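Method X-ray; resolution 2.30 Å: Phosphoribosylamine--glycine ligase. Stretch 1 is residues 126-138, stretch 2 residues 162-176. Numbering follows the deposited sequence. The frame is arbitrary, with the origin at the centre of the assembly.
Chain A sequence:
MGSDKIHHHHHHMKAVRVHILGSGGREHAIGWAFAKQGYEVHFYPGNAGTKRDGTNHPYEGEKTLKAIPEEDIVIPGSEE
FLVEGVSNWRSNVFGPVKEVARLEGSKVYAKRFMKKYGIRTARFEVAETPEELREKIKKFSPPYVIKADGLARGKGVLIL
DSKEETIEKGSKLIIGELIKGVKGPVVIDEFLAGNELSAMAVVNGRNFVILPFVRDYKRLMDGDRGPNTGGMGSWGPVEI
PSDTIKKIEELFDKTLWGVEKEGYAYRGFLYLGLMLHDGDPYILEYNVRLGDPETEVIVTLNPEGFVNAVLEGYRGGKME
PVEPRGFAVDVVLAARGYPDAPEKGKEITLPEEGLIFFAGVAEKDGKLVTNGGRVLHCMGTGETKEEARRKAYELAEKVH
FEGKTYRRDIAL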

# COMPACT_ATOMS: atom_id res chain seq x y z
N VAL A 126 14.93 2.47 -20.49
CA VAL A 126 15.11 1.15 -19.90
C VAL A 126 16.54 0.65 -20.07
O VAL A 126 17.05 0.55 -21.19
CB VAL A 126 14.16 0.11 -20.53
CG1 VAL A 126 14.36 -1.28 -19.89
CG2 VAL A 126 12.69 0.58 -20.40
N ALA A 127 17.18 0.34 -18.95
CA ALA A 127 18.51 -0.27 -18.98
C ALA A 127 18.41 -1.73 -18.52
O ALA A 127 18.07 -2.01 -17.36
CB ALA A 127 19.49 0.52 -18.11
N GLU A 128 18.70 -2.63 -19.46
CA GLU A 128 18.66 -4.06 -19.25
C GLU A 128 20.02 -4.60 -18.80
O GLU A 128 20.07 -5.69 -18.22
CB GLU A 128 18.18 -4.78 -20.52
CG GLU A 128 16.71 -5.19 -20.44
CD GLU A 128 16.01 -5.34 -21.79
OE1 GLU A 128 16.58 -6.00 -22.71
OE2 GLU A 128 14.87 -4.80 -21.90
N THR A 129 21.10 -3.86 -19.08
CA THR A 129 22.44 -4.19 -18.58
C THR A 129 23.10 -2.93 -18.00
O THR A 129 22.68 -1.81 -18.30
CB THR A 129 23.36 -4.78 -19.69
OG1 THR A 129 23.91 -3.72 -20.48
CG2 THR A 129 22.59 -5.65 -20.66
N PRO A 130 24.12 -3.12 -17.15
CA PRO A 130 24.95 -2.03 -16.65
C PRO A 130 25.58 -1.15 -17.73
O PRO A 130 25.76 0.05 -17.53
CB PRO A 130 26.06 -2.76 -15.89
CG PRO A 130 25.39 -3.96 -15.40
CD PRO A 130 24.51 -4.40 -16.53
N GLU A 131 25.94 -1.77 -18.86
CA GLU A 131 26.43 -1.03 -20.03
C GLU A 131 25.38 0.00 -20.49
O GLU A 131 25.70 1.17 -20.73
CB GLU A 131 26.75 -2.01 -21.15
CG GLU A 131 27.43 -1.40 -22.37
CD GLU A 131 27.13 -2.15 -23.65
OE1 GLU A 131 25.93 -2.39 -23.93
OE2 GLU A 131 28.10 -2.49 -24.39
N GLU A 132 24.13 -0.44 -20.62
CA GLU A 132 23.05 0.43 -21.06
C GLU A 132 22.82 1.53 -20.02
O GLU A 132 22.53 2.68 -20.37
CB GLU A 132 21.77 -0.38 -21.28
CG GLU A 132 21.85 -1.39 -22.41
CD GLU A 132 20.62 -2.27 -22.52
OE1 GLU A 132 19.65 -2.06 -21.76
OE2 GLU A 132 20.62 -3.19 -23.37
N LEU A 133 22.94 1.17 -18.73
CA LEU A 133 22.82 2.12 -17.64
C LEU A 133 23.84 3.26 -17.78
O LEU A 133 23.50 4.42 -17.54
CB LEU A 133 23.00 1.40 -16.30
CG LEU A 133 22.84 2.24 -15.02
CD1 LEU A 133 21.57 3.06 -15.03
CD2 LEU A 133 22.85 1.32 -13.82
N ARG A 134 25.08 2.93 -18.17
CA ARG A 134 26.13 3.94 -18.40
C ARG A 134 25.79 4.88 -19.57
O ARG A 134 25.94 6.10 -19.46
CB ARG A 134 27.48 3.29 -18.70
CG ARG A 134 28.18 2.63 -17.51
CD ARG A 134 29.50 1.90 -17.90
NE ARG A 134 29.26 0.54 -18.41
CZ ARG A 134 30.07 -0.14 -19.24
NH1 ARG A 134 31.21 0.40 -19.69
NH2 ARG A 134 29.74 -1.36 -19.63
N GLU A 135 25.35 4.29 -20.68
CA GLU A 135 24.96 5.05 -21.87
C GLU A 135 23.72 5.88 -21.57
O GLU A 135 23.74 7.10 -21.68
CB GLU A 135 24.69 4.10 -23.05
CG GLU A 135 24.20 4.76 -24.35
CD GLU A 135 22.69 4.62 -24.59
OE1 GLU A 135 22.26 3.57 -25.15
OE2 GLU A 135 21.92 5.56 -24.25
N LYS A 136 22.65 5.21 -21.15
CA LYS A 136 21.35 5.84 -21.01
C LYS A 136 21.26 6.82 -19.83
O LYS A 136 20.37 7.68 -19.80
CB LYS A 136 20.23 4.78 -20.94
CG LYS A 136 20.17 3.91 -22.22
CD LYS A 136 19.18 2.77 -22.09
CE LYS A 136 19.34 1.75 -23.23
NZ LYS A 136 18.36 1.98 -24.31
N ILE A 137 22.18 6.72 -18.86
CA ILE A 137 22.13 7.64 -17.73
C ILE A 137 22.50 9.08 -18.16
O ILE A 137 22.04 10.06 -17.56
CB ILE A 137 23.00 7.14 -16.53
CG1 ILE A 137 22.42 7.63 -15.20
CG2 ILE A 137 24.48 7.52 -16.70
CD1 ILE A 137 21.00 7.14 -14.94
N LYS A 138 23.28 9.19 -19.23
CA LYS A 138 23.74 10.49 -19.74
C LYS A 138 22.60 11.37 -20.26
O LYS A 138 22.77 12.59 -20.36
CB LYS A 138 24.80 10.31 -20.84
CG LYS A 138 26.18 9.90 -20.31
CD LYS A 138 27.18 9.61 -21.44
CE LYS A 138 27.10 8.17 -21.91
NZ LYS A 138 28.06 7.84 -22.99
N SER A 162 24.40 11.71 -7.21
CA SER A 162 25.55 11.56 -8.11
C SER A 162 25.43 10.40 -9.11
O SER A 162 24.85 9.35 -8.83
CB SER A 162 26.87 11.45 -7.31
OG SER A 162 27.21 10.11 -6.97
N LYS A 163 26.00 10.62 -10.28
CA LYS A 163 26.03 9.66 -11.39
C LYS A 163 26.82 8.40 -11.01
O LYS A 163 26.36 7.29 -11.25
CB LYS A 163 26.62 10.33 -12.64
CG LYS A 163 26.84 9.44 -13.86
CD LYS A 163 27.26 10.25 -15.09
N GLU A 164 27.99 8.59 -10.40
CA GLU A 164 28.88 7.48 -10.03
C GLU A 164 28.17 6.47 -9.13
O GLU A 164 28.23 5.25 -9.38
CB GLU A 164 30.13 7.98 -9.28
CG GLU A 164 30.91 9.09 -9.97
CD GLU A 164 30.52 10.49 -9.48
OE1 GLU A 164 29.31 10.79 -9.37
OE2 GLU A 164 31.45 11.29 -9.22
N GLU A 165 27.51 6.99 -8.10
CA GLU A 165 26.76 6.18 -7.12
C GLU A 165 25.53 5.56 -7.78
O GLU A 165 25.12 4.47 -7.41
CB GLU A 165 26.36 7.08 -5.93
CG GLU A 165 25.46 6.45 -4.87
CD GLU A 165 25.29 7.35 -3.63
OE1 GLU A 165 25.24 8.60 -3.78
OE2 GLU A 165 25.22 6.80 -2.51
N THR A 166 24.96 6.26 -8.74
CA THR A 166 23.87 5.76 -9.55
C THR A 166 24.30 4.59 -10.44
O THR A 166 23.59 3.56 -10.54
CB THR A 166 23.29 6.89 -10.41
OG1 THR A 166 22.89 7.99 -9.58
CG2 THR A 166 22.02 6.46 -11.08
N ILE A 167 25.44 4.74 -11.09
CA ILE A 167 25.92 3.70 -11.96
C ILE A 167 26.34 2.50 -11.11
O ILE A 167 26.02 1.37 -11.43
CB ILE A 167 27.09 4.22 -12.81
CG1 ILE A 167 26.57 5.25 -13.82
CG2 ILE A 167 27.79 3.09 -13.55
CD1 ILE A 167 27.69 6.16 -14.37
N GLU A 168 27.05 2.76 -10.01
CA GLU A 168 27.56 1.69 -9.13
C GLU A 168 26.43 0.86 -8.52
O GLU A 168 26.46 -0.36 -8.62
CB GLU A 168 28.44 2.27 -8.02
N LYS A 169 25.45 1.51 -7.92
CA LYS A 169 24.33 0.82 -7.28
C LYS A 169 23.32 0.30 -8.30
O LYS A 169 22.78 -0.81 -8.17
CB LYS A 169 23.60 1.73 -6.28
CG LYS A 169 24.39 1.98 -5.02
CD LYS A 169 23.69 2.93 -4.04
CE LYS A 169 24.70 3.39 -2.96
NZ LYS A 169 24.27 4.61 -2.21
N GLY A 170 23.05 1.10 -9.32
CA GLY A 170 22.10 0.71 -10.35
C GLY A 170 22.56 -0.48 -11.16
O GLY A 170 21.74 -1.29 -11.61
N SER A 171 23.86 -0.57 -11.38
CA SER A 171 24.45 -1.69 -12.08
C SER A 171 24.26 -2.97 -11.26
O SER A 171 23.90 -4.00 -11.80
CB SER A 171 25.96 -1.46 -12.26
OG SER A 171 26.21 -0.20 -12.85
N LYS A 172 24.56 -2.86 -9.97
CA LYS A 172 24.40 -3.94 -9.00
C LYS A 172 22.97 -4.32 -8.88
O LYS A 172 22.66 -5.48 -8.69
CB LYS A 172 24.87 -3.54 -7.60
CG LYS A 172 26.37 -3.57 -7.39
CD LYS A 172 26.72 -3.12 -5.98
CE LYS A 172 28.23 -2.93 -5.81
NZ LYS A 172 28.74 -1.77 -6.61
N LEU A 173 22.09 -3.32 -8.97
CA LEU A 173 20.64 -3.58 -8.96
C LEU A 173 20.18 -4.38 -10.19
O LEU A 173 19.28 -5.21 -10.09
CB LEU A 173 19.86 -2.27 -8.86
CG LEU A 173 18.32 -2.36 -8.75
CD1 LEU A 173 17.89 -3.19 -7.56
CD2 LEU A 173 17.70 -1.01 -8.64
N ILE A 174 20.79 -4.10 -11.34
CA ILE A 174 20.49 -4.84 -12.57
C ILE A 174 20.93 -6.31 -12.43
O ILE A 174 20.17 -7.22 -12.72
CB ILE A 174 21.19 -4.18 -13.81
CG1 ILE A 174 20.55 -2.83 -14.16
CG2 ILE A 174 21.09 -5.09 -15.05
CD1 ILE A 174 21.46 -1.88 -14.90
N ILE A 175 22.16 -6.51 -11.95
CA ILE A 175 22.79 -7.82 -11.91
C ILE A 175 22.44 -8.65 -10.67
O ILE A 175 22.93 -9.76 -10.51
CB ILE A 175 24.29 -7.66 -11.99
CG1 ILE A 175 24.66 -6.84 -13.22
CG2 ILE A 175 25.00 -9.02 -12.06
CD1 ILE A 175 26.07 -6.26 -13.12
N GLY A 176 21.58 -8.12 -9.80
CA GLY A 176 21.13 -8.85 -8.62
C GLY A 176 22.08 -8.80 -7.44
O GLY A 176 21.89 -9.51 -6.47

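The most unusual feature of this contact is how closely a leucine settles onto bare backbone. Leu-133 CD2 lies 3.2 Å from Gly-170 C and 3.2 Å from Ser-171 N, its side chain a knob in a hole formed by Ile-167, Gly-170, Ser-171 and Ile-174. Glycine suits the floor of that hole: an ideal CB on Gly-170 would point toward the first stretch and come within 2.8 Å of Leu-133 CD2, a clash. With chi1 t and chi2 p, Leu-133 also brings CD2 to 3.7 Å from Ile-174 CD1.

The two helices run roughly antiparallel, at 144°, with their axes 9.2 Å apart at closest approach. The backbones come nearest where Pro-130 meets Ser-171, CA to CA 4.6 Å. Small, compact residues fit such a gap; Pro-130 CB packs 3.9 Å from Ser-171 CB, while Pro-130 CG reaches Ile-175 CD1 at 3.3 Å, a tight apolar touch.

Ile-174 has the largest area covered by the other stretch. Its branches lie against the turn that leads into the first helix: Ile-174 CG2 is 3.4 Å from Glu-128 O and Ile-174 CD1 is 3.6 Å from Thr-129 O. That turn is braced from within its own stretch, since Thr-129 OG1 caps the helix by accepting from Glu-132 N at 3.3 Å, and Glu-128 N donates to Glu-132 OE1 at 2.6 Å.

At the other end, Ile-137 points toward the second helix, its CD1 4.0 Å from Thr-166 CG2 and its CG2 4.2 Å from Ile-167 CD1. Buried Thr-166 has its hydroxyl satisfied, OG1 donating to Ser-162 O at 2.5 Å, while its methyl CG2 faces Ile-137. At the exposed margin, Arg-134 lends aliphatic length, CG to Ile-167 CG2 4.0 Å.

No hydrogen bond joins the modelled atoms of the two stretches; shape and apolar packing bury 538 Å², both sides summed.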